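PDB 3S5S: mandelate racemase/muconate lactonizing enzyme family protein from Sorangium cellulosum, which is of unassigned activity but belongs to the enolase superfamily, pairing an N-terminal capping domain with a C-terminal beta/alpha barrel. Local coordinates for residues A33-V38 with F49-P54; S302-T307 with N333-G338. All blocks are in the same frame, centred on the assembly; numbering follows the deposited sequence.

Interaction 1 (A33-V38 with F49-P54); sequences AANLLV and FGEAAP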
# COMPACT_ATOMS: atom_id res chain seq x y z
N ALA A 33 4.87 -12.56 -28.60
CA ALA A 33 4.65 -12.45 -27.19
C ALA A 33 4.10 -13.81 -26.73
O ALA A 33 2.94 -14.17 -27.03
CB ALA A 33 3.69 -11.33 -26.90
N ALA A 34 4.97 -14.60 -26.07
CA ALA A 34 4.61 -15.92 -25.55
C ALA A 34 4.07 -15.78 -24.09
O ALA A 34 4.76 -16.05 -23.10
CB ALA A 34 5.82 -16.91 -25.66
N ASN A 35 2.82 -15.36 -24.00
CA ASN A 35 2.19 -15.05 -22.74
C ASN A 35 1.18 -16.15 -22.33
O ASN A 35 1.10 -17.21 -22.97
CB ASN A 35 1.56 -13.66 -22.81
CG ASN A 35 2.61 -12.56 -22.99
OD1 ASN A 35 3.81 -12.83 -23.18
ND2 ASN A 35 2.16 -11.29 -22.91
N LEU A 36 0.47 -15.93 -21.23
CA LEU A 36 -0.57 -16.84 -20.81
C LEU A 36 -1.77 -16.01 -20.44
O LEU A 36 -1.64 -14.85 -19.98
CB LEU A 36 -0.17 -17.64 -19.57
CG LEU A 36 1.04 -18.53 -19.69
CD1 LEU A 36 1.43 -19.04 -18.29
CD2 LEU A 36 0.78 -19.66 -20.67
N LEU A 37 -2.93 -16.63 -20.63
CA LEU A 37 -4.17 -16.05 -20.16
C LEU A 37 -4.68 -16.94 -19.03
O LEU A 37 -4.84 -18.19 -19.20
CB LEU A 37 -5.21 -15.96 -21.30
CG LEU A 37 -6.61 -15.53 -20.86
CD1 LEU A 37 -6.65 -14.08 -20.48
CD2 LEU A 37 -7.63 -15.86 -21.94
N VAL A 38 -4.90 -16.29 -17.89
CA VAL A 38 -5.43 -16.90 -16.67
C VAL A 38 -6.82 -16.37 -16.46
O VAL A 38 -7.05 -15.15 -16.48
CB VAL A 38 -4.57 -16.58 -15.44
CG1 VAL A 38 -5.22 -17.07 -14.20
CG2 VAL A 38 -3.21 -17.23 -15.58
N PHE A 49 -9.92 -11.97 -15.36
CA PHE A 49 -8.90 -12.25 -16.36
C PHE A 49 -7.55 -11.67 -16.01
O PHE A 49 -7.47 -10.54 -15.58
CB PHE A 49 -9.37 -11.68 -17.69
CG PHE A 49 -10.64 -12.30 -18.17
CD1 PHE A 49 -10.63 -13.61 -18.70
CD2 PHE A 49 -11.83 -11.60 -18.12
CE1 PHE A 49 -11.82 -14.23 -19.14
CE2 PHE A 49 -13.02 -12.19 -18.54
CZ PHE A 49 -13.02 -13.52 -19.06
N GLY A 50 -6.50 -12.46 -16.16
CA GLY A 50 -5.17 -11.95 -15.97
C GLY A 50 -4.23 -12.45 -17.04
O GLY A 50 -4.55 -13.40 -17.75
N GLU A 51 -3.06 -11.82 -17.12
CA GLU A 51 -2.06 -12.07 -18.15
C GLU A 51 -0.68 -12.30 -17.51
O GLU A 51 -0.19 -11.50 -16.72
CB GLU A 51 -2.01 -10.87 -19.12
CG GLU A 51 -0.78 -10.87 -20.04
CD GLU A 51 -0.85 -9.85 -21.15
OE1 GLU A 51 -1.77 -8.99 -21.13
OE2 GLU A 51 0.03 -9.92 -22.05
N ALA A 52 -0.05 -13.42 -17.84
CA ALA A 52 1.36 -13.63 -17.53
C ALA A 52 2.18 -13.29 -18.78
O ALA A 52 1.93 -13.82 -19.87
CB ALA A 52 1.61 -15.07 -17.07
N ALA A 53 3.14 -12.41 -18.62
CA ALA A 53 3.97 -11.98 -19.74
C ALA A 53 5.43 -12.14 -19.31
O ALA A 53 6.17 -11.15 -19.19
CB ALA A 53 3.68 -10.53 -20.09
N PRO A 54 5.86 -13.37 -19.05
CA PRO A 54 7.23 -13.53 -18.62
C PRO A 54 8.15 -13.16 -19.76
O PRO A 54 7.81 -13.34 -20.93
CB PRO A 54 7.34 -15.03 -18.33
CG PRO A 54 6.31 -15.69 -19.25
CD PRO A 54 5.16 -14.67 -19.19

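Interaction 2 (S302-T307 with N333-G338); sequences SVLAMT and NPFDGG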
# COMPACT_ATOMS: atom_id res chain seq x y z
N SER A 302 0.04 -7.55 -23.66
CA SER A 302 -1.12 -7.11 -24.44
C SER A 302 -1.84 -5.97 -23.70
O SER A 302 -1.37 -5.46 -22.66
CB SER A 302 -2.10 -8.27 -24.60
OG SER A 302 -2.88 -8.53 -23.41
N VAL A 303 -2.98 -5.61 -24.27
CA VAL A 303 -3.96 -4.67 -23.73
C VAL A 303 -4.40 -5.01 -22.29
O VAL A 303 -4.66 -4.13 -21.46
CB VAL A 303 -5.17 -4.65 -24.76
CG1 VAL A 303 -6.56 -4.70 -24.12
CG2 VAL A 303 -5.02 -3.52 -25.78
N LEU A 304 -4.46 -6.29 -22.00
CA LEU A 304 -4.89 -6.75 -20.69
C LEU A 304 -3.96 -6.31 -19.55
O LEU A 304 -4.38 -5.55 -18.66
CB LEU A 304 -5.10 -8.27 -20.71
CG LEU A 304 -5.40 -8.98 -19.39
CD1 LEU A 304 -6.26 -8.19 -18.55
CD2 LEU A 304 -6.04 -10.38 -19.58
N ALA A 305 -2.74 -6.80 -19.52
CA ALA A 305 -1.82 -6.43 -18.44
C ALA A 305 -1.50 -4.92 -18.50
O ALA A 305 -1.38 -4.26 -17.45
CB ALA A 305 -0.53 -7.28 -18.50
N MET A 306 -1.42 -4.36 -19.72
CA MET A 306 -1.19 -2.92 -19.87
C MET A 306 -2.31 -2.07 -19.22
O MET A 306 -2.03 -1.15 -18.43
CB MET A 306 -0.94 -2.54 -21.29
CG MET A 306 0.45 -2.90 -21.79
SD MET A 306 1.59 -1.49 -21.71
CE MET A 306 3.17 -2.24 -21.26
N THR A 307 -3.58 -2.40 -19.51
CA THR A 307 -4.66 -1.66 -18.87
C THR A 307 -4.60 -1.84 -17.36
O THR A 307 -4.80 -0.91 -16.60
CB THR A 307 -6.05 -2.04 -19.38
OG1 THR A 307 -6.04 -2.10 -20.81
CG2 THR A 307 -7.04 -0.97 -18.96
N ASN A 333 -4.71 -7.90 -31.58
CA ASN A 333 -5.28 -7.58 -30.28
C ASN A 333 -6.39 -8.58 -30.09
O ASN A 333 -7.49 -8.41 -30.65
CB ASN A 333 -5.85 -6.16 -30.26
CG ASN A 333 -6.51 -5.83 -28.92
OD1 ASN A 333 -6.69 -6.70 -28.09
ND2 ASN A 333 -6.86 -4.57 -28.71
N PRO A 334 -6.12 -9.65 -29.33
CA PRO A 334 -7.18 -10.66 -29.14
C PRO A 334 -8.20 -10.30 -28.03
O PRO A 334 -8.92 -11.18 -27.57
CB PRO A 334 -6.41 -11.92 -28.73
CG PRO A 334 -5.19 -11.41 -28.06
CD PRO A 334 -4.83 -10.09 -28.78
N PHE A 335 -8.24 -9.03 -27.62
CA PHE A 335 -9.12 -8.57 -26.52
C PHE A 335 -10.06 -7.42 -26.90
O PHE A 335 -9.74 -6.63 -27.76
CB PHE A 335 -8.26 -8.05 -25.36
CG PHE A 335 -7.40 -9.09 -24.72
CD1 PHE A 335 -7.95 -10.05 -23.87
CD2 PHE A 335 -6.03 -9.11 -24.96
CE1 PHE A 335 -7.16 -11.01 -23.26
CE2 PHE A 335 -5.23 -10.05 -24.33
CZ PHE A 335 -5.79 -11.01 -23.47
N ASP A 336 -11.21 -7.35 -26.24
CA ASP A 336 -12.13 -6.20 -26.32
C ASP A 336 -11.91 -5.42 -25.06
O ASP A 336 -11.50 -6.04 -24.07
CB ASP A 336 -13.60 -6.66 -26.34
CG ASP A 336 -13.94 -7.45 -27.61
OD1 ASP A 336 -13.57 -6.97 -28.76
OD2 ASP A 336 -14.58 -8.54 -27.45
N GLY A 337 -12.21 -4.11 -25.09
CA GLY A 337 -12.18 -3.27 -23.89
C GLY A 337 -10.79 -2.85 -23.42
O GLY A 337 -9.78 -3.12 -24.09
N GLY A 338 -10.72 -2.19 -22.27
CA GLY A 338 -9.46 -1.63 -21.83
C GLY A 338 -9.37 -0.15 -22.13
O GLY A 338 -10.37 0.49 -22.50

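Interaction 1 (A33-V38 with F49-P54)
Different first torsions bring Asn-35 and Glu-51 together: the glutamate places CG anti to its own N (chi1 166°) and runs on extended, while the asparagine turns CG beside its backbone N (chi1 -65°), and the two side chains meet where the strands end their pairing. Asn-35 ND2 donates to Glu-51 OE2 over 2.7 Å. The carboxylate oxygen lies close to the amide plane and accepts on its anti lone pair, the two planar groups being turned 52° against each other. The bond is bent. Ala-53 packs its methyl CB beside the same amide, 3.3 Å from Asn-35 ND2.

From here the hairpin of strands 28-42 and 47-52 runs back antiparallel through the N-terminal capping domain. Leu-36 with Ala-52 and Val-38 with Gly-50 are hydrogen-bonded pairs, each joined by two backbone bonds; Leu-37 and Glu-51 form the non-hydrogen-bonded pair between them. On the face carrying Leu-36, Val-38 and Ala-52, Leu-36 CB rests 4.0 Å from Ala-52 CB, and helix 101-117 packs against Val-38 and Ala-52. On the other face Leu-37 CD1 approaches the carbonyl of its diagonal neighbour, 3.5 Å from Gly-50 O, with the Phe-49 ring next to it.

Glu-51 has its other oxygen engaged as well: OE1 is hydrogen-bonded to Ser-302 OG and Ala-305 N, and Asn-35 ND2 also donates to Val-300 O. With both carboxylate oxygens held, the plane of Glu-51 has little freedom to rotate. Donors from the amide and from the first turn of helix 303-316 would probably stabilise a negative charge on Glu-51 in this buried place, where its carboxylate ties the hairpin to the start of that helix.

Interaction 2 (S302-T307 with N333-G338)
Phe-335 lays its ring against the first turn of helix 303-316, and Leu-304 covers one face of it. Leu-304 CB makes a CH-pi contact, 4.1 Å from the ring centroid and 17° off the normal, displaced toward the rim. With CG anti to the backbone N (chi1 173°), the Leu-304 branch stays over the same face, CD2 lying by the rim 3.9 Å from Phe-335 CE1. The side chain of Ser-302 meets the ring obliquely near CE2.

Ser-302 is the N-cap of the helix: with chi1 at 77°, OG turns back to accept from Leu-304 N at 3.1 Å, and it is also hydrogen-bonded to Glu-51. Across from this helix start, Asn-333 makes an Asx turn, its OD1 accepting from Phe-335 N at 2.8 Å with the donor above the carbonyl plane.

Val-303, its first torsion off the staggered positions, reaches between these groups. Its CG2 meets the Asn-333 amide at ND2, 3.6 Å away, the side chains crossing at about a right angle, while CG1 lies 4.0 Å from Phe-335 CB. One turn on, Thr-307 OG1, beside its backbone N, turns back to donate to Val-303 O, while CG2 packs on Gly-338 CA.

How the interactions relate
Interaction 1 comes first along the chain and is closed before interaction 2 begins; their centres lie 11 Å apart, on the same side of the chain's centre. One belongs to the hairpin of the N-terminal domain's antiparallel sheet, the other to a helix start and the later segment with the short strand 335-336, in the barrel domain. They meet directly through the Glu-51 carboxylate, whose OE1 also packs 3.4 Å from Leu-304 CB, and Leu-304 CD2 lies 3.7 Å from Gly-50 C. Strand 7-25 also spans both, since Leu-15 touches Asn-35 and Phe-335. The two contacts lie on either side of the boundary between the domains, where residues of both meet, so the hairpin abuts the start of helix 303-316.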